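Local coordinates for penicillin-binding protein PbpB (Mycobacterium tuberculosis, PDB 6KGU) that synthesises cross-linked peptidoglycan from lipid intermediates for the cell wall and is bound by the beta-lactam antibiotic aztreonam, at residues G130-V138 and L195-Q206; G500-I511 and F534-E545. All coordinates share one frame; numbering follows the deposited sequence. Where two conformers were deposited one is given.

In the fold
From the N terminus, the chain first lays down strands of the mixed sheet (21-22, 28-36, 122-127) and then reaches segment 130-138. Contact 1 closes when segment 195-206 comes back to it across 56 intervening residues, just as helix 199-216 begins. The chain then builds the six-stranded antiparallel sheet of the transpeptidase domain. Contact 2 closes a much shorter loop of 22 residues, bringing helix 531-544 back over strands 493-502 and 509-516. The two contacts follow in series, neither nested nor crossed. Helix 199-216 belongs to contact 1 and also touches helix 531-544 of contact 2: Tyr-204 stacks on Trp-540 and Ile-201 packs on Leu-541, so the turns at 130-138 are joined through both helices to the antiparallel sheet.

Contact 1 (G130-V138 and L195-Q206); sequences GGSLAANVV and LTLDNDIQFYVQ
Gln-206 reaches from helix 199-216 to the backbone of Ser-132 and Ala-134 with an extended side chain: CG lies opposite the backbone N (chi1 -171°) and chi2 is stretched out as well. Gln-202, one turn earlier, bends at chi2 (79°), which brings its own amide up to that of Gln-206. Their target is a pair of overlapping tight turns, type II' from Gly-130 to Leu-133 and type II from Ser-132 to Ala-135, that lead into the short helix 135-138.

Both ends of the Gln-206 amide are used. NE2 donates to Ser-132 O at 3.1 Å, almost straight (176°) but from above the carbonyl plane, while Ala-135 N comes to that oxygen from the opposite face. OE1 accepts from Ala-134 N at 2.8 Å, on a lone pair in the carbonyl plane, and takes a second bond, tilted from that plane, from Gln-202 NE2 at 3.1 Å. Three direct bonds thus fix the rotation of this buried amide. Gln-202 NE2 also donates to Met-236 O, an acceptor shared with Asn-136 ND2, so both helices, 135-138 and 199-216, are tied to strand 233-238 of the transpeptidase sheet.

Beside this polar group lies an apolar patch. Leu-133 CD1 rests 3.6 Å from both Gln-202 CG and Phe-203 CA, at the edge of the Phe-203 ring and in its plane. The other branch, CD2, lies against the amide carbon of Asn-199, whose ND2 is held by Asp-27. Ala-134 CB meets Leu-197 CD1 at 3.7 Å, and Val-137 continues the patch toward Leu-195. Asp-198 caps the helix start, its OD1 accepting from Ile-201 N. At the outer end, a water sits 3.0 Å from Ser-132 OG and accepts a weak bond from Gln-206 NE2.

Contact 2 (G500-I511 and F534-E545); sequences GIATADNPRYVI and FHNIAGWLMQRE. With CO (cobalt (II) ion), chain C.
Ile-511 pushes its CD1 methyl among three side chains of helix 531-544: Ile-537 CG2 at 3.7 Å, Ala-538 CB and Leu-541 CD1. This is the C-terminal helix of the transpeptidase domain, which belongs to the beta-lactamase clan, lying along the hairpin of strands 493-502 and 509-516. Away from the hairpin, its His-535 NE2 binds a cobalt(II) ion, with four waters completing the site. The segments 500-502 and 534-544 run nearly parallel, 16° apart with their axes 9.4 Å from each other.

At one end, Phe-534 CE2 comes within 3.4 Å of Gly-500 CA, a closeness that the bare glycine permits; the ring also meets Ile-511 CB. Toward the other end, Tyr-509 takes Leu-541 CD1 over one ring face in a CH-pi contact, 3.8 Å from CG. Bends at chi2 and chi3 (-66° and 90°) turn Met-542 so that its CE lies at the edge of the same ring, in plane, 3.7 Å from Tyr-509 CD2, while SD lies against Thr-503 CG2. Tyr-509 and Arg-508 both sit opposite Ala-502 in a classic beta bulge, their backbone N atoms sharing Ala-502 O.

The polar edge begins at Glu-545. Its carboxylate stands nearly perpendicular to the Arg-508 guanidinium, and the salt bridge from NH1 to OE1 is long, at 3.7 Å. Tyr-509 OH lies 3.1 Å from Glu-545 OE1, a weak bond left unsettled because the one proton has another acceptor within reach. The hydroxyl's second partner is a water, 2.8 Å from Tyr-509 OH, which donates to Leu-541 O and accepts from Arg-544 NH1.

Contact 1 (G130-V138 and L195-Q206)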
loop_
_atom_site.group_PDB
_atom_site.type_symbol
_atom_site.label_atom_id
_atom_site.label_comp_id
_atom_site.label_asym_id
_atom_site.label_seq_id
_atom_site.Cartn_x
_atom_site.Cartn_y
_atom_site.Cartn_z
ATOM N N GLY A 130 3.060 16.364 -17.381
ATOM C CA GLY A 130 1.913 16.007 -16.569
ATOM C C GLY A 130 1.718 16.846 -15.327
ATOM O O GLY A 130 0.808 16.570 -14.541
ATOM N N GLY A 131 2.532 17.872 -15.122
ATOM C CA GLY A 131 2.352 18.720 -13.959
ATOM C C GLY A 131 2.563 17.917 -12.690
ATOM O O GLY A 131 3.629 17.341 -12.462
ATOM N N SER A 132 1.529 17.849 -11.852
ATOM C CA SER A 132 1.630 17.136 -10.585
ATOM C C SER A 132 1.638 15.616 -10.747
ATOM O O SER A 132 1.853 14.912 -9.752
ATOM C CB SER A 132 0.472 17.552 -9.662
ATOM O OG SER A 132 -0.745 17.007 -10.133
ATOM N N LEU A 133 1.424 15.088 -11.950
ATOM C CA LEU A 133 1.263 13.640 -12.104
ATOM C C LEU A 133 2.481 12.880 -11.574
ATOM O O LEU A 133 3.608 13.072 -12.048
ATOM C CB LEU A 133 1.026 13.283 -13.568
ATOM C CG LEU A 133 0.901 11.780 -13.878
ATOM C CD1 LEU A 133 -0.373 11.224 -13.267
ATOM C CD2 LEU A 133 0.899 11.511 -15.393
ATOM N N ALA A 134 2.249 12.006 -10.594
ATOM C CA ALA A 134 3.320 11.220 -9.976
ATOM C C ALA A 134 4.470 12.101 -9.480
ATOM O O ALA A 134 5.611 11.648 -9.389
ATOM C CB ALA A 134 3.852 10.150 -10.942
ATOM N N ALA A 135 4.185 13.366 -9.139
ATOM C CA ALA A 135 5.257 14.230 -8.653
ATOM C C ALA A 135 5.774 13.791 -7.297
ATOM O O ALA A 135 6.912 14.120 -6.950
ATOM C CB ALA A 135 4.794 15.687 -8.565
ATOM N N ASN A 136 4.964 13.066 -6.521
ATOM C CA ASN A 136 5.455 12.511 -5.255
ATOM C C ASN A 136 6.649 11.587 -5.476
ATOM O O ASN A 136 7.537 11.491 -4.614
ATOM C CB ASN A 136 4.320 11.751 -4.550
ATOM C CG ASN A 136 3.588 10.791 -5.483
ATOM O OD1 ASN A 136 3.121 11.174 -6.568
ATOM N ND2 ASN A 136 3.508 9.530 -5.075
ATOM N N VAL A 137 6.665 10.893 -6.611
ATOM C CA VAL A 137 7.740 9.976 -6.983
ATOM C C VAL A 137 8.834 10.698 -7.762
ATOM O O VAL A 137 10.016 10.625 -7.408
ATOM C CB VAL A 137 7.141 8.794 -7.785
ATOM C CG1 VAL A 137 8.217 8.034 -8.546
ATOM C CG2 VAL A 137 6.356 7.838 -6.847
ATOM N N VAL A 138 8.433 11.442 -8.796
ATOM C CA VAL A 138 9.380 12.041 -9.734
ATOM C C VAL A 138 10.218 13.111 -9.047
ATOM O O VAL A 138 11.441 13.170 -9.223
ATOM C CB VAL A 138 8.629 12.621 -10.951
ATOM C CG1 VAL A 138 9.522 13.583 -11.747
ATOM C CG2 VAL A 138 8.078 11.514 -11.837
ATOM N N LEU A 195 10.321 3.871 -15.235
ATOM C CA LEU A 195 9.626 3.469 -14.017
ATOM C C LEU A 195 8.669 2.308 -14.288
ATOM O O LEU A 195 8.261 2.058 -15.424
ATOM C CB LEU A 195 8.847 4.645 -13.422
ATOM C CG LEU A 195 9.693 5.900 -13.160
ATOM C CD1 LEU A 195 8.860 7.028 -12.591
ATOM C CD2 LEU A 195 10.847 5.563 -12.211
ATOM N N THR A 196 8.298 1.607 -13.215
ATOM C CA THR A 196 7.224 0.621 -13.304
ATOM C C THR A 196 5.843 1.260 -13.415
ATOM O O THR A 196 4.881 0.549 -13.736
ATOM C CB THR A 196 7.261 -0.305 -12.082
ATOM O OG1 THR A 196 7.155 0.479 -10.885
ATOM C CG2 THR A 196 8.563 -1.096 -12.039
ATOM N N LEU A 197 5.724 2.563 -13.122
ATOM C CA LEU A 197 4.439 3.252 -13.175
ATOM C C LEU A 197 3.785 3.121 -14.544
ATOM O O LEU A 197 4.453 3.123 -15.582
ATOM C CB LEU A 197 4.592 4.750 -12.858
ATOM C CG LEU A 197 5.075 5.174 -11.466
ATOM C CD1 LEU A 197 5.097 6.711 -11.345
ATOM C CD2 LEU A 197 4.217 4.551 -10.339
ATOM N N ASP A 198 2.466 3.023 -14.531
ATOM C CA ASP A 198 1.636 3.162 -15.716
ATOM C C ASP A 198 0.909 4.492 -15.570
ATOM O O ASP A 198 0.053 4.637 -14.693
ATOM C CB ASP A 198 0.673 1.981 -15.831
ATOM C CG ASP A 198 -0.238 2.069 -17.043
ATOM O OD1 ASP A 198 -0.772 3.153 -17.325
ATOM O OD2 ASP A 198 -0.429 1.034 -17.702
ATOM N N ASN A 199 1.236 5.450 -16.445
ATOM C CA ASN A 199 0.723 6.809 -16.297
ATOM C C ASN A 199 -0.795 6.855 -16.348
ATOM O O ASN A 199 -1.398 7.688 -15.671
ATOM C CB ASN A 199 1.324 7.725 -17.362
ATOM C CG ASN A 199 2.737 8.186 -16.999
ATOM O OD1 ASN A 199 3.250 7.858 -15.923
ATOM N ND2 ASN A 199 3.365 8.944 -17.889
ATOM N N ASP A 200 -1.432 5.971 -17.121
ATOM C CA ASP A 200 -2.890 5.943 -17.156
ATOM C C ASP A 200 -3.455 5.500 -15.813
ATOM O O ASP A 200 -4.379 6.119 -15.277
ATOM C CB ASP A 200 -3.385 5.012 -18.267
ATOM C CG ASP A 200 -2.888 5.421 -19.650
ATOM O OD1 ASP A 200 -2.693 6.638 -19.895
ATOM O OD2 ASP A 200 -2.709 4.519 -20.494
ATOM N N ILE A 201 -2.920 4.419 -15.260
ATOM C CA ILE A 201 -3.361 3.982 -13.942
ATOM C C ILE A 201 -3.034 5.047 -12.898
ATOM O O ILE A 201 -3.894 5.438 -12.098
ATOM C CB ILE A 201 -2.747 2.614 -13.602
ATOM C CG1 ILE A 201 -3.226 1.581 -14.636
ATOM C CG2 ILE A 201 -3.101 2.225 -12.170
ATOM C CD1 ILE A 201 -2.569 0.193 -14.547
ATOM N N GLN A 202 -1.805 5.577 -12.933
ATOM C CA GLN A 202 -1.416 6.603 -11.969
ATOM C C GLN A 202 -2.356 7.796 -12.027
ATOM O O GLN A 202 -2.802 8.290 -10.992
ATOM C CB GLN A 202 0.029 7.055 -12.218
ATOM C CG GLN A 202 0.463 8.252 -11.357
ATOM C CD GLN A 202 0.813 7.841 -9.943
ATOM O OE1 GLN A 202 1.162 6.691 -9.707
ATOM N NE2 GLN A 202 0.741 8.786 -8.992
ATOM N N PHE A 203 -2.673 8.272 -13.239
ATOM C CA PHE A 203 -3.516 9.455 -13.364
ATOM C C PHE A 203 -4.889 9.212 -12.754
ATOM O O PHE A 203 -5.421 10.065 -12.028
ATOM C CB PHE A 203 -3.647 9.870 -14.840
ATOM C CG PHE A 203 -4.445 11.131 -15.036
ATOM C CD1 PHE A 203 -3.973 12.348 -14.557
ATOM C CD2 PHE A 203 -5.660 11.105 -15.694
ATOM C CE1 PHE A 203 -4.696 13.516 -14.731
ATOM C CE2 PHE A 203 -6.390 12.271 -15.874
ATOM C CZ PHE A 203 -5.911 13.479 -15.392
ATOM N N TYR A 204 -5.486 8.050 -13.036
ATOM C CA TYR A 204 -6.811 7.761 -12.487
ATOM C C TYR A 204 -6.746 7.621 -10.969
ATOM O O TYR A 204 -7.569 8.186 -10.239
ATOM C CB TYR A 204 -7.375 6.482 -13.119
ATOM C CG TYR A 204 -8.804 6.193 -12.727
ATOM C CD1 TYR A 204 -9.866 6.803 -13.388
ATOM C CD2 TYR A 204 -9.094 5.307 -11.706
ATOM C CE1 TYR A 204 -11.190 6.552 -13.023
ATOM C CE2 TYR A 204 -10.406 5.038 -11.336
ATOM C CZ TYR A 204 -11.448 5.669 -11.995
ATOM O OH TYR A 204 -12.744 5.394 -11.612
ATOM N N VAL A 205 -5.771 6.856 -10.476
ATOM C CA VAL A 205 -5.656 6.657 -9.031
ATOM C C VAL A 205 -5.385 7.984 -8.327
ATOM O O VAL A 205 -5.993 8.286 -7.299
ATOM C CB VAL A 205 -4.570 5.609 -8.731
ATOM C CG1 VAL A 205 -4.264 5.551 -7.214
ATOM C CG2 VAL A 205 -5.031 4.229 -9.258
ATOM N N GLN A 206 -4.504 8.819 -8.893
ATOM C CA GLN A 206 -4.151 10.079 -8.234
ATOM C C GLN A 206 -5.355 11.008 -8.136
ATOM O O GLN A 206 -5.572 11.650 -7.102
ATOM C CB GLN A 206 -2.993 10.758 -8.981
ATOM C CG GLN A 206 -2.398 11.976 -8.254
ATOM C CD GLN A 206 -1.053 12.418 -8.830
ATOM O OE1 GLN A 206 -0.314 11.618 -9.421
ATOM N NE2 GLN A 206 -0.743 13.708 -8.685
HETATM O O HOH W 1 -3.045 16.072 -8.533
#

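Contact 2 (G500-I511 and F534-E545)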
loop_
_atom_site.group_PDB
_atom_site.type_symbol
_atom_site.label_atom_id
_atom_site.label_comp_id
_atom_site.label_asym_id
_atom_site.label_seq_id
_atom_site.Cartn_x
_atom_site.Cartn_y
_atom_site.Cartn_z
ATOM N N GLY A 500 -6.754 -4.746 -0.718
ATOM C CA GLY A 500 -7.494 -5.798 -1.380
ATOM C C GLY A 500 -6.773 -6.303 -2.610
ATOM O O GLY A 500 -5.735 -5.775 -3.021
ATOM N N ILE A 501 -7.363 -7.330 -3.210
ATOM C CA ILE A 501 -6.785 -8.050 -4.340
ATOM C C ILE A 501 -7.860 -8.174 -5.407
ATOM O O ILE A 501 -8.995 -8.562 -5.102
ATOM C CB ILE A 501 -6.277 -9.441 -3.908
ATOM C CG1 ILE A 501 -5.159 -9.303 -2.851
ATOM C CG2 ILE A 501 -5.819 -10.262 -5.105
ATOM C CD1 ILE A 501 -4.833 -10.612 -2.092
ATOM N N ALA A 502 -7.519 -7.806 -6.637
ATOM C CA ALA A 502 -8.384 -8.032 -7.800
ATOM C C ALA A 502 -7.714 -9.037 -8.759
ATOM O O ALA A 502 -6.701 -8.711 -9.378
ATOM C CB ALA A 502 -8.666 -6.719 -8.514
ATOM N N THR A 503 -8.213 -10.269 -8.848
ATOM C CA THR A 503 -9.260 -10.826 -8.002
ATOM C C THR A 503 -8.729 -12.056 -7.263
ATOM O O THR A 503 -7.595 -12.484 -7.485
ATOM C CB THR A 503 -10.463 -11.279 -8.819
ATOM O OG1 THR A 503 -10.017 -12.301 -9.712
ATOM C CG2 THR A 503 -11.042 -10.129 -9.624
ATOM N N ALA A 504 -9.584 -12.659 -6.436
ATOM C CA ALA A 504 -9.154 -13.806 -5.638
ATOM C C ALA A 504 -8.828 -15.004 -6.519
ATOM O O ALA A 504 -7.858 -15.730 -6.264
ATOM C CB ALA A 504 -10.232 -14.181 -4.625
ATOM N N ASP A 505 -9.629 -15.235 -7.560
ATOM C CA ASP A 505 -9.391 -16.405 -8.387
ATOM C C ASP A 505 -8.330 -16.142 -9.442
ATOM O O ASP A 505 -7.702 -17.090 -9.918
ATOM C CB ASP A 505 -10.692 -16.850 -9.036
ATOM C CG ASP A 505 -11.281 -15.780 -9.945
ATOM O OD1 ASP A 505 -11.483 -14.627 -9.498
ATOM O OD2 ASP A 505 -11.509 -16.087 -11.124
ATOM N N ASN A 506 -8.099 -14.882 -9.789
ATOM C CA ASN A 506 -7.041 -14.500 -10.727
ATOM C C ASN A 506 -6.407 -13.188 -10.268
ATOM O O ASN A 506 -6.767 -12.100 -10.740
ATOM C CB ASN A 506 -7.593 -14.380 -12.149
ATOM C CG ASN A 506 -6.502 -14.136 -13.169
ATOM O OD1 ASN A 506 -5.328 -14.355 -12.895
ATOM N ND2 ASN A 506 -6.883 -13.670 -14.340
ATOM N N PRO A 507 -5.447 -13.252 -9.342
ATOM C CA PRO A 507 -4.837 -12.016 -8.827
ATOM C C PRO A 507 -4.059 -11.285 -9.911
ATOM O O PRO A 507 -3.119 -11.824 -10.502
ATOM C CB PRO A 507 -3.922 -12.517 -7.699
ATOM C CG PRO A 507 -4.565 -13.810 -7.259
ATOM C CD PRO A 507 -5.032 -14.428 -8.558
ATOM N N ARG A 508 -4.464 -10.048 -10.175
ATOM C CA ARG A 508 -3.767 -9.158 -11.094
ATOM C C ARG A 508 -3.276 -7.879 -10.432
ATOM O O ARG A 508 -2.197 -7.384 -10.773
ATOM C CB ARG A 508 -4.687 -8.780 -12.271
ATOM C CG ARG A 508 -5.294 -9.962 -13.033
ATOM C CD ARG A 508 -6.501 -9.474 -13.861
ATOM N NE ARG A 508 -7.149 -10.536 -14.630
ATOM C CZ ARG A 508 -7.109 -10.636 -15.953
ATOM N NH1 ARG A 508 -6.466 -9.726 -16.671
ATOM N NH2 ARG A 508 -7.734 -11.629 -16.565
ATOM N N TYR A 509 -4.060 -7.316 -9.519
ATOM C CA TYR A 509 -3.783 -6.020 -8.923
ATOM C C TYR A 509 -3.948 -6.105 -7.417
ATOM O O TYR A 509 -4.879 -6.745 -6.915
ATOM C CB TYR A 509 -4.706 -4.943 -9.464
ATOM C CG TYR A 509 -4.574 -4.753 -10.955
ATOM C CD1 TYR A 509 -3.448 -4.147 -11.500
ATOM C CD2 TYR A 509 -5.570 -5.189 -11.812
ATOM C CE1 TYR A 509 -3.328 -3.981 -12.871
ATOM C CE2 TYR A 509 -5.457 -5.020 -13.189
ATOM C CZ TYR A 509 -4.338 -4.416 -13.706
ATOM O OH TYR A 509 -4.232 -4.248 -15.070
ATOM N N VAL A 510 -3.038 -5.456 -6.704
ATOM C CA VAL A 510 -3.118 -5.339 -5.257
ATOM C C VAL A 510 -3.221 -3.856 -4.944
ATOM O O VAL A 510 -2.421 -3.058 -5.446
ATOM C CB VAL A 510 -1.899 -5.987 -4.576
ATOM C CG1 VAL A 510 -2.101 -6.072 -3.073
ATOM C CG2 VAL A 510 -1.633 -7.368 -5.179
ATOM N N ILE A 511 -4.220 -3.482 -4.150
ATOM C CA ILE A 511 -4.536 -2.083 -3.905
ATOM C C ILE A 511 -4.519 -1.828 -2.406
ATOM O O ILE A 511 -5.242 -2.495 -1.662
ATOM C CB ILE A 511 -5.902 -1.705 -4.500
ATOM C CG1 ILE A 511 -5.893 -1.921 -6.018
ATOM C CG2 ILE A 511 -6.227 -0.233 -4.126
ATOM C CD1 ILE A 511 -7.262 -1.942 -6.649
ATOM N N PHE A 534 -11.619 1.643 -2.928
ATOM C CA PHE A 534 -11.174 0.384 -3.514
ATOM C C PHE A 534 -12.139 -0.071 -4.603
ATOM O O PHE A 534 -11.713 -0.538 -5.662
ATOM C CB PHE A 534 -11.041 -0.690 -2.430
ATOM C CG PHE A 534 -10.747 -2.072 -2.983
ATOM C CD1 PHE A 534 -11.790 -2.926 -3.349
ATOM C CD2 PHE A 534 -9.426 -2.514 -3.132
ATOM C CE1 PHE A 534 -11.521 -4.200 -3.871
ATOM C CE2 PHE A 534 -9.142 -3.790 -3.636
ATOM C CZ PHE A 534 -10.204 -4.630 -4.011
ATOM N N HIS A 535 -13.443 0.024 -4.332
ATOM C CA HIS A 535 -14.478 -0.299 -5.315
ATOM C C HIS A 535 -14.237 0.411 -6.642
ATOM O O HIS A 535 -14.206 -0.224 -7.707
ATOM C CB HIS A 535 -15.844 0.103 -4.752
ATOM C CG HIS A 535 -16.978 -0.127 -5.697
ATOM N ND1 HIS A 535 -17.642 -1.327 -5.774
ATOM C CD2 HIS A 535 -17.575 0.692 -6.598
ATOM C CE1 HIS A 535 -18.593 -1.248 -6.688
ATOM N NE2 HIS A 535 -18.575 -0.032 -7.198
ATOM N N ASN A 536 -14.058 1.735 -6.581
ATOM C CA ASN A 536 -13.863 2.542 -7.782
ATOM C C ASN A 536 -12.617 2.114 -8.546
ATOM O O ASN A 536 -12.654 1.906 -9.761
ATOM C CB ASN A 536 -13.750 4.020 -7.402
ATOM C CG ASN A 536 -15.036 4.578 -6.842
ATOM O OD1 ASN A 536 -16.091 3.969 -6.981
ATOM N ND2 ASN A 536 -14.955 5.752 -6.214
ATOM N N ILE A 537 -11.487 2.003 -7.846
ATOM C CA ILE A 537 -10.224 1.706 -8.523
ATOM C C ILE A 537 -10.223 0.283 -9.069
ATOM O O ILE A 537 -9.875 0.047 -10.229
ATOM C CB ILE A 537 -9.030 1.937 -7.581
ATOM C CG1 ILE A 537 -8.885 3.432 -7.263
ATOM C CG2 ILE A 537 -7.727 1.365 -8.192
ATOM C CD1 ILE A 537 -8.005 3.714 -6.078
ATOM N N ALA A 538 -10.573 -0.690 -8.231
ATOM C CA ALA A 538 -10.503 -2.078 -8.673
ATOM C C ALA A 538 -11.501 -2.340 -9.796
ATOM O O ALA A 538 -11.199 -3.082 -10.735
ATOM C CB ALA A 538 -10.753 -3.026 -7.496
ATOM N N GLY A 539 -12.688 -1.738 -9.709
ATOM C CA GLY A 539 -13.671 -1.903 -10.769
ATOM C C GLY A 539 -13.207 -1.305 -12.080
ATOM O O GLY A 539 -13.404 -1.891 -13.147
ATOM N N TRP A 540 -12.574 -0.137 -12.019
ATOM C CA TRP A 540 -12.060 0.497 -13.227
ATOM C C TRP A 540 -10.912 -0.308 -13.832
ATOM O O TRP A 540 -10.778 -0.389 -15.061
ATOM C CB TRP A 540 -11.616 1.929 -12.912
ATOM C CG TRP A 540 -11.024 2.657 -14.080
ATOM C CD1 TRP A 540 -11.703 3.270 -15.104
ATOM C CD2 TRP A 540 -9.634 2.884 -14.334
ATOM N NE1 TRP A 540 -10.818 3.849 -15.976
ATOM C CE2 TRP A 540 -9.542 3.621 -15.533
ATOM C CE3 TRP A 540 -8.455 2.522 -13.672
ATOM C CZ2 TRP A 540 -8.326 4.000 -16.078
ATOM C CZ3 TRP A 540 -7.242 2.912 -14.216
ATOM C CH2 TRP A 540 -7.188 3.637 -15.404
ATOM N N LEU A 541 -10.065 -0.905 -12.988
ATOM C CA LEU A 541 -8.990 -1.733 -13.520
ATOM C C LEU A 541 -9.544 -2.962 -14.230
ATOM O O LEU A 541 -8.963 -3.414 -15.224
ATOM C CB LEU A 541 -8.029 -2.155 -12.400
ATOM C CG LEU A 541 -7.138 -1.055 -11.791
ATOM C CD1 LEU A 541 -6.458 -1.522 -10.505
ATOM C CD2 LEU A 541 -6.093 -0.598 -12.807
ATOM N N MET A 542 -10.654 -3.519 -13.737
ATOM C CA MET A 542 -11.230 -4.679 -14.407
ATOM C C MET A 542 -11.822 -4.283 -15.751
ATOM O O MET A 542 -11.581 -4.945 -16.764
ATOM C CB MET A 542 -12.287 -5.340 -13.521
ATOM C CG MET A 542 -11.753 -5.849 -12.192
ATOM S SD MET A 542 -10.575 -7.191 -12.334
ATOM C CE MET A 542 -8.993 -6.384 -12.463
ATOM N N GLN A 543 -12.574 -3.181 -15.783
ATOM C CA GLN A 543 -13.243 -2.780 -17.018
ATOM C C GLN A 543 -12.230 -2.415 -18.092
ATOM O O GLN A 543 -12.341 -2.852 -19.244
ATOM C CB GLN A 543 -14.199 -1.614 -16.745
ATOM C CG GLN A 543 -15.293 -1.976 -15.716
ATOM C CD GLN A 543 -16.124 -0.772 -15.254
ATOM O OE1 GLN A 543 -15.886 0.353 -15.678
ATOM N NE2 GLN A 543 -17.099 -1.015 -14.390
ATOM N N ARG A 544 -11.215 -1.634 -17.727
ATOM C CA ARG A 544 -10.308 -1.119 -18.741
ATOM C C ARG A 544 -9.508 -2.226 -19.413
ATOM O O ARG A 544 -9.059 -2.043 -20.550
ATOM C CB ARG A 544 -9.371 -0.081 -18.129
ATOM C CG ARG A 544 -8.186 -0.679 -17.429
ATOM C CD ARG A 544 -7.317 0.368 -16.739
ATOM N NE ARG A 544 -6.428 1.089 -17.643
ATOM C CZ ARG A 544 -5.200 0.693 -17.971
ATOM N NH1 ARG A 544 -4.701 -0.445 -17.494
ATOM N NH2 ARG A 544 -4.472 1.433 -18.789
ATOM N N GLU A 545 -9.328 -3.368 -18.751
ATOM C CA GLU A 545 -8.700 -4.525 -19.372
ATOM C C GLU A 545 -9.712 -5.575 -19.822
ATOM O O GLU A 545 -9.312 -6.677 -20.208
ATOM C CB GLU A 545 -7.688 -5.154 -18.418
ATOM C CG GLU A 545 -6.328 -4.484 -18.474
ATOM C CD GLU A 545 -5.206 -5.412 -18.080
ATOM O OE1 GLU A 545 -5.397 -6.234 -17.150
ATOM O OE2 GLU A 545 -4.131 -5.328 -18.710
HETATM CO CO CO C . -19.572 0.887 -8.868
HETATM O O HOH W 2 -6.286 -2.466 -15.861
HETATM O O HOH W 3 -18.414 2.741 -8.859
HETATM O O HOH W 4 -17.859 1.808 -9.724
HETATM O O HOH W 5 -18.819 -0.192 -10.174
HETATM O O HOH W 6 -19.991 -1.151 -9.406
#